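Putative phage capsid protein (Corynebacterium diphtheriae NCTC 13129, PDB 2R9I) is of unknown function but is probably a phage capsid protein; this chain is its N-terminal domain, modelled as two helices. Local coordinates at residues I47-I50 with E51-D54; D65-Q68 with K69-L73. One frame throughout, in Å; residues are numbered along the deposited sequence.

Interaction 1: I47-I50 with E51-D54; sequences ISEI and ESTD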
loop_
_atom_site.group_PDB
_atom_site.type_symbol
_atom_site.label_atom_id
_atom_site.label_comp_id
_atom_site.label_asym_id
_atom_site.label_seq_id
_atom_site.Cartn_x
_atom_site.Cartn_y
_atom_site.Cartn_z
ATOM N N ILE A 47 4.311 -4.434 3.673
ATOM C CA ILE A 47 2.899 -4.750 3.387
ATOM C C ILE A 47 1.935 -3.991 4.317
ATOM O O ILE A 47 0.863 -3.550 3.907
ATOM C CB ILE A 47 2.534 -6.304 3.245
ATOM C CG1 ILE A 47 1.939 -6.871 4.516
ATOM C CG2 ILE A 47 3.675 -7.173 2.638
ATOM C CD1 ILE A 47 0.453 -6.603 4.601
ATOM N N SER A 48 2.326 -3.815 5.564
ATOM C CA SER A 48 1.505 -3.027 6.473
ATOM C C SER A 48 1.285 -1.601 5.942
ATOM O O SER A 48 0.225 -1.003 6.133
ATOM C CB SER A 48 2.174 -2.977 7.834
ATOM O OG SER A 48 1.269 -2.469 8.767
ATOM N N GLU A 49 2.289 -1.070 5.260
ATOM C CA GLU A 49 2.181 0.270 4.681
ATOM C C GLU A 49 1.333 0.307 3.410
ATOM O O GLU A 49 0.617 1.297 3.194
ATOM C CB GLU A 49 3.566 0.878 4.403
ATOM C CG GLU A 49 4.328 1.293 5.634
ATOM C CD GLU A 49 3.572 2.247 6.566
ATOM O OE1 GLU A 49 2.568 2.901 6.141
ATOM O OE2 GLU A 49 3.997 2.342 7.750
ATOM N N ILE A 50 1.439 -0.737 2.579
ATOM C CA ILE A 50 0.551 -0.931 1.440
ATOM C C ILE A 50 -0.909 -0.910 1.898
ATOM O O ILE A 50 -1.706 -0.148 1.349
ATOM C CB ILE A 50 0.822 -2.246 0.667
ATOM C CG1 ILE A 50 2.180 -2.208 -0.028
ATOM C CG2 ILE A 50 -0.252 -2.485 -0.376
ATOM C CD1 ILE A 50 2.824 -3.578 -0.217
ATOM N N GLU A 51 -1.251 -1.702 2.918
ATOM C CA GLU A 51 -2.639 -1.772 3.394
ATOM C C GLU A 51 -3.146 -0.418 3.811
ATOM O O GLU A 51 -4.266 0.000 3.475
ATOM C CB GLU A 51 -2.766 -2.723 4.566
ATOM C CG GLU A 51 -2.745 -4.168 4.168
ATOM C CD GLU A 51 -2.743 -5.092 5.372
ATOM O OE1 GLU A 51 -2.660 -4.594 6.521
ATOM O OE2 GLU A 51 -2.829 -6.328 5.178
ATOM N N SER A 52 -2.294 0.277 4.540
ATOM C CA SER A 52 -2.606 1.588 5.046
ATOM C C SER A 52 -2.735 2.674 3.929
ATOM O O SER A 52 -3.510 3.631 4.044
ATOM C CB SER A 52 -1.547 1.900 6.084
ATOM O OG SER A 52 -1.397 3.280 6.208
ATOM N N THR A 53 -1.994 2.507 2.834
ATOM C CA THR A 53 -2.101 3.397 1.673
ATOM C C THR A 53 -3.359 3.073 0.908
ATOM O O THR A 53 -4.009 3.967 0.348
ATOM C CB THR A 53 -0.870 3.240 0.757
ATOM O OG1 THR A 53 0.275 3.707 1.470
ATOM C CG2 THR A 53 -1.004 4.027 -0.563
ATOM N N ASP A 54 -3.707 1.795 0.863
ATOM C CA ASP A 54 -4.960 1.403 0.276
ATOM C C ASP A 54 -6.129 2.109 0.949
ATOM O O ASP A 54 -7.063 2.523 0.276
ATOM C CB ASP A 54 -5.136 -0.100 0.350
ATOM C CG ASP A 54 -4.420 -0.809 -0.772
ATOM O OD1 ASP A 54 -4.051 -0.131 -1.776
ATOM O OD2 ASP A 54 -4.222 -2.049 -0.659
HETATM O O HOH W 1 0.411 5.329 6.534
#
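Glu51 reaches back one helical turn to run alongside Ile47. Its CB starts 3.8 Å from Ile47 O, and CG stays near that carbonyl oxygen, because CG sits beside the backbone N and anti to the carbonyl carbon (chi1 -77°). The chain then runs on extended, so that the carboxylate carbon CD comes to 3.6 Å from Ile47 CD1, and at the tip OE2 lies 3.3 Å from the same methyl. Beneath this pair Glu51 N donates an almost straight bond to Ile47 O (3.0 Å).

Two residues further along, Glu49 O is gripped twice by Thr53: the backbone N and OG1 (3.0 Å) come from opposite faces of the carbonyl plane. With OG1 placed next to its own backbone N (chi1 -66°), the hydroxyl folds back onto the helix and its polar atom is satisfied there. On the neighbouring flank a water joins Ser52 OG, at 2.8 Å, to Glu49 OE1, to which it donates a longer bond.

Asp54 N bonds to Ile50 O, while its carboxylate turns to a salt bridge with Arg13. These residues ride on helix 33-71, where Ile50 packs on Arg13 and Leu16, and Thr53 on His12 and Arg13, making the inward side of the hairpin with helix 6-26.

Interaction 2: D65-Q68 with K69-L73; sequences DVTQ and KLKGL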
loop_
_atom_site.group_PDB
_atom_site.type_symbol
_atom_site.label_atom_id
_atom_site.label_comp_id
_atom_site.label_asym_id
_atom_site.label_seq_id
_atom_site.Cartn_x
_atom_site.Cartn_y
_atom_site.Cartn_z
ATOM N N ASP A 65 -16.768 10.735 -4.092
ATOM C CA ASP A 65 -17.993 9.971 -4.444
ATOM C C ASP A 65 -19.198 10.436 -3.638
ATOM O O ASP A 65 -20.307 10.583 -4.158
ATOM C CB ASP A 65 -17.837 8.459 -4.177
ATOM C CG ASP A 65 -16.981 7.746 -5.224
ATOM O OD1 ASP A 65 -16.746 8.340 -6.313
ATOM O OD2 ASP A 65 -16.540 6.587 -4.942
ATOM N N VAL A 66 -18.933 10.637 -2.355
ATOM C CA VAL A 66 -19.905 10.985 -1.356
ATOM C C VAL A 66 -20.360 12.427 -1.543
ATOM O O VAL A 66 -21.556 12.693 -1.612
ATOM C CB VAL A 66 -19.302 10.730 0.043
ATOM C CG1 VAL A 66 -19.742 11.749 1.078
ATOM C CG2 VAL A 66 -19.623 9.344 0.464
ATOM N N THR A 67 -19.402 13.341 -1.654
ATOM C CA THR A 67 -19.682 14.754 -1.799
ATOM C C THR A 67 -20.562 14.979 -3.009
ATOM O O THR A 67 -21.479 15.805 -2.976
ATOM C CB THR A 67 -18.376 15.527 -1.948
ATOM O OG1 THR A 67 -17.621 15.351 -0.750
ATOM C CG2 THR A 67 -18.633 17.018 -2.180
ATOM N N GLN A 68 -20.307 14.214 -4.044
ATOM C CA GLN A 68 -20.965 14.411 -5.304
ATOM C C GLN A 68 -22.372 13.884 -5.213
ATOM O O GLN A 68 -23.182 14.085 -6.095
ATOM C CB GLN A 68 -20.223 13.653 -6.388
ATOM C CG GLN A 68 -20.254 14.302 -7.757
ATOM C CD GLN A 68 -19.680 15.707 -7.766
ATOM O OE1 GLN A 68 -18.593 15.951 -7.248
ATOM N NE2 GLN A 68 -20.413 16.640 -8.358
ATOM N N LYS A 69 -22.663 13.182 -4.141
ATOM C CA LYS A 69 -23.924 12.502 -4.068
ATOM C C LYS A 69 -24.769 13.231 -3.089
ATOM O O LYS A 69 -25.927 13.452 -3.313
ATOM C CB LYS A 69 -23.734 11.079 -3.600
ATOM C CG LYS A 69 -24.202 10.079 -4.592
ATOM C CD LYS A 69 -23.830 8.707 -4.169
ATOM C CE LYS A 69 -24.938 7.760 -4.496
ATOM N NZ LYS A 69 -26.059 8.506 -5.102
ATOM N N LEU A 70 -24.174 13.609 -1.985
ATOM C CA LEU A 70 -24.759 14.616 -1.168
ATOM C C LEU A 70 -25.255 15.762 -2.008
ATOM O O LEU A 70 -26.403 16.125 -1.949
ATOM C CB LEU A 70 -23.747 15.100 -0.174
ATOM C CG LEU A 70 -24.111 14.609 1.200
ATOM C CD1 LEU A 70 -25.028 13.469 1.050
ATOM C CD2 LEU A 70 -22.895 14.190 1.882
ATOM N N LYS A 71 -24.382 16.347 -2.800
ATOM C CA LYS A 71 -24.779 17.493 -3.576
ATOM C C LYS A 71 -26.049 17.107 -4.260
ATOM O O LYS A 71 -27.009 17.840 -4.285
ATOM C CB LYS A 71 -23.738 17.800 -4.631
ATOM C CG LYS A 71 -22.801 18.906 -4.259
ATOM C CD LYS A 71 -21.637 18.960 -5.214
ATOM C CE LYS A 71 -20.529 19.838 -4.678
ATOM N NZ LYS A 71 -19.337 19.841 -5.569
ATOM N N GLY A 72 -26.052 15.959 -4.902
ATOM C CA GLY A 72 -27.179 15.594 -5.733
ATOM C C GLY A 72 -28.429 15.153 -5.004
ATOM O O GLY A 72 -29.390 14.736 -5.611
ATOM N N LEU A 73 -28.417 15.230 -3.691
ATOM C CA LEU A 73 -29.542 14.766 -2.927
ATOM C C LEU A 73 -30.078 15.938 -2.199
ATOM O O LEU A 73 -30.946 15.813 -1.370
ATOM C CB LEU A 73 -29.102 13.740 -1.896
ATOM C CG LEU A 73 -28.987 12.293 -2.323
ATOM C CD1 LEU A 73 -28.596 11.453 -1.181
ATOM C CD2 LEU A 73 -30.248 11.812 -2.894
#
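Backbone hydrogen bonds carry most of the contact where Val66 and Thr67 meet Lys69, Leu70 and Lys71. Val66 O takes two of them: Leu70 N approaches almost head-on at 2.8 Å, in the i to i+4 pattern of an alpha helix, whereas Lys69 N, three residues on, sits well above the carbonyl plane, 60° out of it. Lys71 N bonds to Thr67 O at 3.0 Å. Within 69-73, Leu73 N makes an i to i+3 backbone bond to Leu70 O (2.8 Å). Thr67 OG1 turns the other way along the helix and bonds to Val63 O.

The apolar part is slight. Val66 and Leu70 project from the same flank one turn apart, and their branches only graze: Val66 CG1 is 4.1 Å from Leu70 CD2.

The methylenes of the lysines do most of the remaining touching, against backbone oxygens and, for Lys71, the amide of Gln68. Lys71 CB rests 3.4 Å from Thr67 O, and the extended chain beyond CG carries CD past the amide end of Gln68, which is bent at chi2 (58°); the two cross at an angle, with Gln68 NE2 4.1 Å from Lys71 CD. Lys69 lays its CB 3.5 Å from Asp65 O before the rest of the chain turns off the helix.

All of this lies on the exposed C-terminal part of helix 33-71, beyond the part that pairs with helix 6-26; the centre of the contact is about 27 Å from that of the chain.

In the fold
Both contacts lie on the one long helix 33-71, well separated along it, with centres about 28 Å apart and nearest atoms about 12 Å apart. Interaction 1 lies near the centre of the chain and is partly buried: one side faces helix 6-26, so apolar packing and a charged link to that helix accompany its backbone ladder, while the carboxylates of Glu49 and Glu51, with a water, lie on the other flanks. Interaction 2 is a surface contact, where side chains touch lightly. One polar side chain of 47-54, Asp54, ties it to helix 6-26, beside the packing of Ile50 and Thr53, whereas 65-73 is held chiefly by the helix backbone itself.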